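PDB 5T99: glycoside Hydrolase from Bacteroides uniformis, which probably acts as a family 2 beta-galactosidase in the breakdown of agarose-derived oligosaccharides by a human gut bacterium. Local coordinates for residues A22-D26 against L280-F285; L59-I65 against Y163-Y169; V504-P508 against L616-W621. One frame throughout, in Å; residues are numbered along the deposited sequence.

How the contacts relate
The three contacts do not touch; both segments of contact 2 fall between those of contact 1 along the chain, and contact 3 follows both. Contacts 1 and 2 both belong to its N-terminal part: contact 1 ties the N-terminal loop to an edge strand of a neighbouring beta domain, and contact 2 joins two loops of the sugar-binding domain; their nearest atoms are about 16 Å apart. Contact 2 lies toward the ligand pocket: the side chain of Tyr163 is about 12 Å from the bound D-galacto-isofagomine, and Arg161, two residues earlier, lines that pocket. Contact 3, between a barrel loop and a loop further along the chain, stands on the opposite side of the chain's centre from contact 1, with about 61 Å between their centres.

Contact 1 (A22-D26 against L280-F285); sequences ASVTD and LTDTYF
The Asp26 carboxylate meets two rings of strand 279-288: its OD2 lies at the edge of the Phe285 ring, near that ring's plane, while OD1 comes within 3.6 Å of Tyr284 CD1 at a slant. A water sits over the centre of one Tyr284 face and donates to both Asp26 OD2 and Phe285 O. With CG anti to its own N (chi1 -176°), Asp26 directs its carboxylate at the strand, and its OD2 accepts from Phe285 N at 3.0 Å in a nearly straight bond (173°), the N-H arriving from above the carboxylate plane. Strand 279-288 forms one border of the four-stranded antiparallel sheet of the family 2 beta-sandwich domain, paired there with strand 268-276, and the N-terminal loop runs over it. Thr283 OG1 donates to Ser23 O at 2.7 Å, in the carbonyl plane; chi1 of -61° holds this hydroxyl beside the residue's own N. Ser23 is packed closely, its CB 3.4 Å from Leu280 O and its CA directed at Thr281 O in a CA-H...O contact. Beyond it, Val24 CG1 meets Leu280 CD2 at 4.1 Å, the two side chains crossing at about a right angle.

Contact 2 (L59-I65 against Y163-Y169); sequences LPHDWAI and YPGAGIY
Two irregular loops run antiparallel here, joined by His61 N to Ile168 O at 2.9 Å and by Trp63 N to Ala166 O at 2.8 Å, both bonds donated from residues 59-65. Between them the chain passes so close that a CB on Gly167 would fall 2.5 Å from His61 O, a clash that its glycine avoids. Asp62 carries most of the polar side-chain contact. Its CG stands anti to the backbone N (chi1 -178°), which sends the carboxylate across to the other loop. OD1 is gripped from opposite faces of its plane, by Ala166 N at 2.8 Å and by Ala64 N at 3.2 Å, the latter closing an Asx turn. Asp62 OD2 accepts from Tyr163 OH at 2.7 Å on its syn side, at the edge of the tyrosine ring, and also accepts from Ala323 N. Replacing Asp62 by an alanine removes both oxygens and is likely to leave Ala166 N, Ala323 N and the Tyr163 hydroxyl without this acceptor and the turn free to relax. Trp63 lays its ring against Ala166, whose CB stands over the six-membered ring 3.6 Å from its centroid and 16° off the normal. Ala64 CB touches the Tyr163 hydroxyl, and Leu59 CD1 meets Ile168 CG2 at 3.7 Å. Ile168 is itself the centre of an inverse gamma turn. Both loops belong to the sugar-binding domain of family 2 hydrolases, and through Ala323 and a bond from His316 to Pro164 O they are fastened to the TIM barrel, on the side of the pocket that holds D-galacto-isofagomine.

Contact 3 (V504-P508 against L616-W621); sequences VYHLP and LPHWNW
Tyr505 and Leu507, two residues apart on an extended loop, both turn CG anti to their carbonyl carbon (chi1 -46° and -66°), which carries the phenol ring over Pro617 and the isobutyl group over Trp621. The Tyr505 ring receives Pro617 CB almost exactly over its centre, 3.4 Å from the centroid and 5° off the normal, a CH-pi contact with the ring of a proline that follows a cis peptide bond. Leu507 CD1 makes a second CH-pi contact, resting on one face of the Trp621 six-membered ring at 3.6 Å from its centroid; the two side chains cross at about a right angle. Tyr505 CB meets Trp621 CH2 at the edge of the indole at 4.0 Å, so Tyr505 and Leu507 both touch Trp621, one at its edge and one on a face. Residues 504-508 lie in the segment between barrel strand 490-495 and helix 534-543, while residues 616-621 run from the end of strand 613-616 into the loop before strand 626-633, so the contact joins a loop of the TIM barrel to the beta structure that follows it. No hydrogen bond crosses the pair, but the far side is pinned internally: Trp621 NE1 donates to His618 O at 2.7 Å, and His618 NE2 stands 3.2 Å above the indole face opposite Leu507. The His618 ring in turn presents its face to the edge of Tyr505 in a T-shaped pair, centroids 5.5 Å apart. Tyr505 OH, 4.0 Å from Leu616 CB, is hydrogen-bonded to Asp598 OD2 at the start of helix 598-607.

Contact 1 (A22-D26 against L280-F285)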
loop_
_atom_site.group_PDB
_atom_site.type_symbol
_atom_site.label_atom_id
_atom_site.label_comp_id
_atom_site.label_asym_id
_atom_site.label_seq_id
_atom_site.Cartn_x
_atom_site.Cartn_y
_atom_site.Cartn_z
ATOM N N ALA A 22 15.408 -29.998 -3.988
ATOM C CA ALA A 22 15.903 -28.644 -3.677
ATOM C C ALA A 22 16.285 -27.820 -4.926
ATOM O O ALA A 22 16.198 -26.585 -4.918
ATOM C CB ALA A 22 17.092 -28.739 -2.731
ATOM N N SER A 23 16.730 -28.511 -5.978
ATOM C CA SER A 23 17.086 -27.888 -7.266
ATOM C C SER A 23 15.928 -27.227 -8.056
ATOM O O SER A 23 16.182 -26.302 -8.828
ATOM C CB SER A 23 17.839 -28.898 -8.159
ATOM O OG SER A 23 17.052 -30.032 -8.477
ATOM N N VAL A 24 14.688 -27.694 -7.867
ATOM C CA VAL A 24 13.496 -27.129 -8.563
ATOM C C VAL A 24 12.653 -26.132 -7.721
ATOM O O VAL A 24 11.914 -25.313 -8.286
ATOM C CB VAL A 24 12.579 -28.242 -9.163
ATOM C CG1 VAL A 24 13.360 -29.093 -10.161
ATOM C CG2 VAL A 24 11.933 -29.127 -8.092
ATOM N N THR A 25 12.782 -26.195 -6.391
ATOM C CA THR A 25 11.957 -25.413 -5.450
ATOM C C THR A 25 12.619 -24.073 -5.058
ATOM O O THR A 25 13.734 -24.054 -4.513
ATOM C CB THR A 25 11.648 -26.252 -4.184
ATOM O OG1 THR A 25 10.979 -27.461 -4.572
ATOM C CG2 THR A 25 10.770 -25.491 -3.203
ATOM N N ASP A 26 11.909 -22.971 -5.340
ATOM C CA ASP A 26 12.356 -21.603 -5.043
ATOM C C ASP A 26 11.562 -20.982 -3.870
ATOM O O ASP A 26 10.851 -19.971 -4.026
ATOM C CB ASP A 26 12.251 -20.731 -6.311
ATOM C CG ASP A 26 12.802 -19.308 -6.109
ATOM O OD1 ASP A 26 13.732 -19.113 -5.289
ATOM O OD2 ASP A 26 12.295 -18.377 -6.777
ATOM N N LEU A 280 21.400 -30.017 -12.467
ATOM C CA LEU A 280 20.733 -28.825 -11.950
ATOM C C LEU A 280 20.943 -28.732 -10.441
ATOM O O LEU A 280 20.688 -29.705 -9.734
ATOM C CB LEU A 280 19.229 -28.925 -12.229
ATOM C CG LEU A 280 18.316 -27.759 -11.809
ATOM C CD1 LEU A 280 18.606 -26.500 -12.602
ATOM C CD2 LEU A 280 16.858 -28.148 -11.999
ATOM N N THR A 281 21.401 -27.583 -9.947
ATOM C CA THR A 281 21.534 -27.357 -8.507
ATOM C C THR A 281 20.509 -26.398 -7.905
ATOM O O THR A 281 20.243 -26.471 -6.704
ATOM C CB THR A 281 22.923 -26.827 -8.140
ATOM O OG1 THR A 281 23.076 -25.474 -8.601
ATOM C CG2 THR A 281 23.997 -27.713 -8.745
ATOM N N ASP A 282 19.951 -25.493 -8.706
ATOM C CA ASP A 282 19.042 -24.471 -8.192
ATOM C C ASP A 282 18.182 -23.850 -9.286
ATOM O O ASP A 282 18.586 -23.798 -10.453
ATOM C CB ASP A 282 19.848 -23.371 -7.494
ATOM C CG ASP A 282 18.988 -22.476 -6.621
ATOM O OD1 ASP A 282 17.884 -22.902 -6.204
ATOM O OD2 ASP A 282 19.420 -21.339 -6.366
ATOM N N THR A 283 16.990 -23.409 -8.886
ATOM C CA THR A 283 16.050 -22.726 -9.762
ATOM C C THR A 283 15.553 -21.527 -8.994
ATOM O O THR A 283 15.161 -21.662 -7.842
ATOM C CB THR A 283 14.853 -23.617 -10.143
ATOM O OG1 THR A 283 15.311 -24.782 -10.845
ATOM C CG2 THR A 283 13.872 -22.865 -11.042
ATOM N N TYR A 284 15.550 -20.362 -9.641
ATOM C CA TYR A 284 15.264 -19.089 -8.977
ATOM C C TYR A 284 14.484 -18.189 -9.924
ATOM O O TYR A 284 14.951 -17.891 -11.028
ATOM C CB TYR A 284 16.581 -18.423 -8.598
ATOM C CG TYR A 284 16.494 -17.190 -7.721
ATOM C CD1 TYR A 284 16.617 -17.288 -6.327
ATOM C CD2 TYR A 284 16.333 -15.927 -8.275
ATOM C CE1 TYR A 284 16.576 -16.160 -5.518
ATOM C CE2 TYR A 284 16.290 -14.793 -7.473
ATOM C CZ TYR A 284 16.414 -14.915 -6.095
ATOM O OH TYR A 284 16.365 -13.793 -5.299
ATOM N N PHE A 285 13.308 -17.758 -9.480
ATOM C CA PHE A 285 12.406 -16.961 -10.287
ATOM C C PHE A 285 12.472 -15.477 -9.902
ATOM O O PHE A 285 12.646 -15.144 -8.725
ATOM C CB PHE A 285 10.980 -17.488 -10.138
ATOM C CG PHE A 285 10.757 -18.828 -10.788
ATOM C CD1 PHE A 285 10.422 -18.915 -12.151
ATOM C CD2 PHE A 285 10.863 -20.002 -10.049
ATOM C CE1 PHE A 285 10.196 -20.142 -12.757
ATOM C CE2 PHE A 285 10.640 -21.238 -10.653
ATOM C CZ PHE A 285 10.313 -21.308 -12.009
HETATM O O HOH W 1 19.052 -25.385 -4.701
HETATM O O HOH W 2 13.275 -15.979 -6.052
#

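Contact 2 (L59-I65 against Y163-Y169)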
loop_
_atom_site.group_PDB
_atom_site.type_symbol
_atom_site.label_atom_id
_atom_site.label_comp_id
_atom_site.label_asym_id
_atom_site.label_seq_id
_atom_site.Cartn_x
_atom_site.Cartn_y
_atom_site.Cartn_z
ATOM N N LEU A 59 0.468 -17.701 10.144
ATOM C CA LEU A 59 0.974 -16.373 9.801
ATOM C C LEU A 59 0.489 -16.063 8.379
ATOM O O LEU A 59 0.114 -16.991 7.664
ATOM C CB LEU A 59 2.510 -16.364 9.867
ATOM C CG LEU A 59 3.143 -16.862 11.169
ATOM C CD1 LEU A 59 4.655 -16.829 11.061
ATOM C CD2 LEU A 59 2.666 -16.034 12.351
ATOM N N PRO A 60 0.482 -14.798 7.950
ATOM C CA PRO A 60 0.887 -13.622 8.747
ATOM C C PRO A 60 -0.132 -13.232 9.814
ATOM O O PRO A 60 -1.305 -13.581 9.701
ATOM C CB PRO A 60 1.009 -12.519 7.694
ATOM C CG PRO A 60 0.060 -12.919 6.611
ATOM C CD PRO A 60 -0.149 -14.408 6.679
ATOM N N HIS A 61 0.330 -12.501 10.824
ATOM C CA HIS A 61 -0.458 -12.217 12.036
ATOM C C HIS A 61 -0.112 -10.847 12.644
ATOM O O HIS A 61 1.060 -10.553 12.929
ATOM C CB HIS A 61 -0.202 -13.338 13.063
ATOM C CG HIS A 61 -0.838 -13.116 14.404
ATOM N ND1 HIS A 61 -2.202 -13.008 14.578
ATOM C CD2 HIS A 61 -0.296 -13.032 15.640
ATOM C CE1 HIS A 61 -2.467 -12.843 15.861
ATOM N NE2 HIS A 61 -1.326 -12.848 16.526
ATOM N N ASP A 62 -1.144 -10.030 12.829
ATOM C CA ASP A 62 -1.073 -8.774 13.573
ATOM C C ASP A 62 -1.871 -8.993 14.855
ATOM O O ASP A 62 -3.101 -9.057 14.802
ATOM C CB ASP A 62 -1.709 -7.668 12.718
ATOM C CG ASP A 62 -1.671 -6.279 13.364
ATOM O OD1 ASP A 62 -0.958 -6.064 14.384
ATOM O OD2 ASP A 62 -2.368 -5.392 12.800
ATOM N N TRP A 63 -1.203 -9.140 16.002
ATOM C CA TRP A 63 -1.942 -9.278 17.272
ATOM C C TRP A 63 -2.588 -7.966 17.741
ATOM O O TRP A 63 -3.534 -8.008 18.512
ATOM C CB TRP A 63 -1.092 -9.914 18.385
ATOM C CG TRP A 63 -0.232 -8.978 19.205
ATOM C CD1 TRP A 63 -0.658 -7.993 20.061
ATOM C CD2 TRP A 63 1.197 -8.968 19.268
ATOM N NE1 TRP A 63 0.419 -7.376 20.636
ATOM C CE2 TRP A 63 1.570 -7.951 20.173
ATOM C CE3 TRP A 63 2.200 -9.720 18.646
ATOM C CZ2 TRP A 63 2.903 -7.665 20.476
ATOM C CZ3 TRP A 63 3.529 -9.442 18.948
ATOM C CH2 TRP A 63 3.868 -8.425 19.861
ATOM N N ALA A 64 -2.082 -6.818 17.278
ATOM C CA ALA A 64 -2.533 -5.510 17.779
ATOM C C ALA A 64 -3.926 -5.101 17.320
ATOM O O ALA A 64 -4.540 -4.241 17.942
ATOM C CB ALA A 64 -1.531 -4.420 17.420
ATOM N N ILE A 65 -4.413 -5.692 16.232
ATOM C CA ILE A 65 -5.755 -5.395 15.704
ATOM C C ILE A 65 -6.890 -6.094 16.483
ATOM O O ILE A 65 -8.058 -5.799 16.260
ATOM C CB ILE A 65 -5.821 -5.753 14.189
ATOM C CG1 ILE A 65 -6.984 -5.058 13.462
ATOM C CG2 ILE A 65 -5.882 -7.266 13.977
ATOM C CD1 ILE A 65 -6.953 -3.546 13.510
ATOM N N TYR A 163 -0.123 3.699 13.169
ATOM C CA TYR A 163 -0.338 2.310 13.583
ATOM C C TYR A 163 0.633 1.381 12.844
ATOM O O TYR A 163 0.559 1.270 11.616
ATOM C CB TYR A 163 -1.773 1.878 13.287
ATOM C CG TYR A 163 -2.071 0.440 13.600
ATOM C CD1 TYR A 163 -2.336 0.050 14.900
ATOM C CD2 TYR A 163 -2.095 -0.532 12.600
ATOM C CE1 TYR A 163 -2.610 -1.272 15.216
ATOM C CE2 TYR A 163 -2.370 -1.862 12.904
ATOM C CZ TYR A 163 -2.634 -2.219 14.223
ATOM O OH TYR A 163 -2.918 -3.510 14.586
ATOM N N PRO A 164 1.535 0.719 13.585
ATOM C CA PRO A 164 2.485 -0.205 12.964
ATOM C C PRO A 164 2.014 -1.650 12.857
ATOM O O PRO A 164 2.561 -2.411 12.042
ATOM C CB PRO A 164 3.679 -0.146 13.909
ATOM C CG PRO A 164 3.067 0.084 15.249
ATOM C CD PRO A 164 1.780 0.847 15.032
ATOM N N GLY A 165 1.035 -2.030 13.677
ATOM C CA GLY A 165 0.752 -3.445 13.933
ATOM C C GLY A 165 1.782 -4.028 14.893
ATOM O O GLY A 165 2.719 -3.340 15.304
ATOM N N ALA A 166 1.600 -5.291 15.261
ATOM C CA ALA A 166 2.565 -6.006 16.102
ATOM C C ALA A 166 2.463 -7.485 15.812
ATOM O O ALA A 166 1.361 -8.035 15.779
ATOM C CB ALA A 166 2.299 -5.743 17.576
ATOM N N GLY A 167 3.600 -8.131 15.594
ATOM C CA GLY A 167 3.613 -9.554 15.229
ATOM C C GLY A 167 4.382 -9.855 13.962
ATOM O O GLY A 167 4.926 -8.958 13.328
ATOM N N ILE A 168 4.404 -11.130 13.588
ATOM C CA ILE A 168 4.992 -11.568 12.331
ATOM C C ILE A 168 3.906 -11.324 11.293
ATOM O O ILE A 168 3.170 -12.235 10.908
ATOM C CB ILE A 168 5.464 -13.040 12.376
ATOM C CG1 ILE A 168 6.408 -13.255 13.577
ATOM C CG2 ILE A 168 6.158 -13.396 11.067
ATOM C CD1 ILE A 168 6.866 -14.687 13.784
ATOM N N TYR A 169 3.819 -10.057 10.885
ATOM C CA TYR A 169 2.738 -9.508 10.062
ATOM C C TYR A 169 2.926 -9.695 8.547
ATOM O O TYR A 169 2.035 -9.331 7.753
ATOM C CB TYR A 169 2.547 -8.014 10.384
ATOM C CG TYR A 169 3.598 -7.076 9.795
ATOM C CD1 TYR A 169 3.283 -6.200 8.753
ATOM C CD2 TYR A 169 4.911 -7.059 10.283
ATOM C CE1 TYR A 169 4.248 -5.351 8.208
ATOM C CE2 TYR A 169 5.869 -6.222 9.755
ATOM C CZ TYR A 169 5.545 -5.375 8.715
ATOM O OH TYR A 169 6.518 -4.551 8.194
#

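Contact 3 (V504-P508 against L616-W621)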
loop_
_atom_site.group_PDB
_atom_site.type_symbol
_atom_site.label_atom_id
_atom_site.label_comp_id
_atom_site.label_asym_id
_atom_site.label_seq_id
_atom_site.Cartn_x
_atom_site.Cartn_y
_atom_site.Cartn_z
ATOM N N VAL A 504 -20.699 13.311 6.440
ATOM C CA VAL A 504 -20.978 14.210 7.558
ATOM C C VAL A 504 -20.818 15.641 7.079
ATOM O O VAL A 504 -19.757 16.017 6.609
ATOM C CB VAL A 504 -20.048 13.941 8.758
ATOM C CG1 VAL A 504 -20.307 14.938 9.884
ATOM C CG2 VAL A 504 -20.237 12.512 9.257
ATOM N N TYR A 505 -21.887 16.423 7.201
ATOM C CA TYR A 505 -21.916 17.834 6.812
ATOM C C TYR A 505 -22.394 18.629 8.022
ATOM O O TYR A 505 -23.374 18.237 8.691
ATOM C CB TYR A 505 -22.858 18.037 5.618
ATOM C CG TYR A 505 -22.634 17.009 4.554
ATOM C CD1 TYR A 505 -21.650 17.188 3.586
ATOM C CD2 TYR A 505 -23.354 15.816 4.554
ATOM C CE1 TYR A 505 -21.422 16.228 2.625
ATOM C CE2 TYR A 505 -23.128 14.841 3.596
ATOM C CZ TYR A 505 -22.159 15.053 2.638
ATOM O OH TYR A 505 -21.933 14.088 1.689
ATOM N N HIS A 506 -21.694 19.726 8.309
ATOM C CA HIS A 506 -22.007 20.581 9.460
ATOM C C HIS A 506 -22.511 21.925 8.949
ATOM O O HIS A 506 -21.726 22.719 8.414
ATOM C CB HIS A 506 -20.766 20.774 10.345
ATOM C CG HIS A 506 -20.409 19.568 11.155
ATOM N ND1 HIS A 506 -19.117 19.290 11.547
ATOM C CD2 HIS A 506 -21.175 18.559 11.637
ATOM C CE1 HIS A 506 -19.104 18.170 12.248
ATOM N NE2 HIS A 506 -20.340 17.706 12.316
ATOM N N LEU A 507 -23.816 22.165 9.113
ATOM C CA LEU A 507 -24.489 23.351 8.562
ATOM C C LEU A 507 -25.084 24.252 9.670
ATOM O O LEU A 507 -26.006 23.813 10.369
ATOM C CB LEU A 507 -25.582 22.904 7.577
ATOM C CG LEU A 507 -25.074 22.207 6.301
ATOM C CD1 LEU A 507 -26.216 21.691 5.435
ATOM C CD2 LEU A 507 -24.176 23.132 5.486
ATOM N N PRO A 508 -24.621 25.507 9.812
ATOM C CA PRO A 508 -23.775 26.224 8.846
ATOM C C PRO A 508 -22.272 25.966 9.028
ATOM O O PRO A 508 -21.475 26.293 8.142
ATOM C CB PRO A 508 -24.092 27.684 9.163
ATOM C CG PRO A 508 -24.363 27.684 10.645
ATOM C CD PRO A 508 -24.743 26.281 11.062
ATOM N N LEU A 616 -23.260 16.607 -3.589
ATOM C CA LEU A 616 -23.283 16.599 -2.135
ATOM C C LEU A 616 -23.946 17.899 -1.644
ATOM O O LEU A 616 -23.892 18.909 -2.357
ATOM C CB LEU A 616 -21.870 16.365 -1.546
ATOM C CG LEU A 616 -20.566 17.156 -1.786
ATOM C CD1 LEU A 616 -20.253 17.395 -3.251
ATOM C CD2 LEU A 616 -20.508 18.451 -0.996
ATOM N N PRO A 617 -24.585 17.900 -0.469
ATOM C CA PRO A 617 -24.640 16.788 0.492
ATOM C C PRO A 617 -25.776 15.814 0.193
ATOM O O PRO A 617 -26.236 15.762 -0.939
ATOM C CB PRO A 617 -24.860 17.516 1.827
ATOM C CG PRO A 617 -25.629 18.719 1.453
ATOM C CD PRO A 617 -25.084 19.152 0.122
ATOM N N HIS A 618 -26.180 15.020 1.186
ATOM C CA HIS A 618 -27.480 14.328 1.172
ATOM C C HIS A 618 -28.657 15.326 1.155
ATOM O O HIS A 618 -28.462 16.544 1.289
ATOM C CB HIS A 618 -27.616 13.340 2.364
ATOM C CG HIS A 618 -27.603 13.982 3.733
ATOM N ND1 HIS A 618 -26.721 13.594 4.720
ATOM C CD2 HIS A 618 -28.364 14.962 4.283
ATOM C CE1 HIS A 618 -26.936 14.304 5.814
ATOM N NE2 HIS A 618 -27.927 15.145 5.575
ATOM N N TRP A 619 -29.872 14.798 1.020
ATOM C CA TRP A 619 -31.081 15.623 1.003
ATOM C C TRP A 619 -32.095 15.267 2.112
ATOM O O TRP A 619 -33.302 15.294 1.877
ATOM C CB TRP A 619 -31.705 15.539 -0.393
ATOM C CG TRP A 619 -32.428 16.766 -0.820
ATOM C CD1 TRP A 619 -33.731 16.848 -1.211
ATOM C CD2 TRP A 619 -31.896 18.094 -0.914
ATOM N NE1 TRP A 619 -34.048 18.139 -1.548
ATOM C CE2 TRP A 619 -32.943 18.929 -1.381
ATOM C CE3 TRP A 619 -30.638 18.661 -0.657
ATOM C CZ2 TRP A 619 -32.773 20.306 -1.596
ATOM C CZ3 TRP A 619 -30.464 20.028 -0.867
ATOM C CH2 TRP A 619 -31.532 20.838 -1.329
ATOM N N ASN A 620 -31.596 14.883 3.291
ATOM C CA ASN A 620 -32.362 14.911 4.549
ATOM C C ASN A 620 -32.004 16.116 5.438
ATOM O O ASN A 620 -31.124 16.032 6.292
ATOM C CB ASN A 620 -32.151 13.621 5.348
ATOM C CG ASN A 620 -32.809 12.423 4.705
ATOM O OD1 ASN A 620 -32.461 12.031 3.592
ATOM N ND2 ASN A 620 -33.756 11.821 5.410
ATOM N N TRP A 621 -32.720 17.220 5.242
ATOM C CA TRP A 621 -32.544 18.453 6.021
ATOM C C TRP A 621 -33.896 18.978 6.540
ATOM O O TRP A 621 -34.922 18.331 6.336
ATOM C CB TRP A 621 -31.842 19.489 5.157
ATOM C CG TRP A 621 -30.506 19.021 4.695
ATOM C CD1 TRP A 621 -30.168 18.617 3.434
ATOM C CD2 TRP A 621 -29.328 18.879 5.495
ATOM N NE1 TRP A 621 -28.845 18.249 3.398
ATOM C CE2 TRP A 621 -28.305 18.401 4.649
ATOM C CE3 TRP A 621 -29.035 19.119 6.844
ATOM C CZ2 TRP A 621 -27.007 18.155 5.110
ATOM C CZ3 TRP A 621 -27.748 18.878 7.304
ATOM C CH2 TRP A 621 -26.750 18.400 6.438
#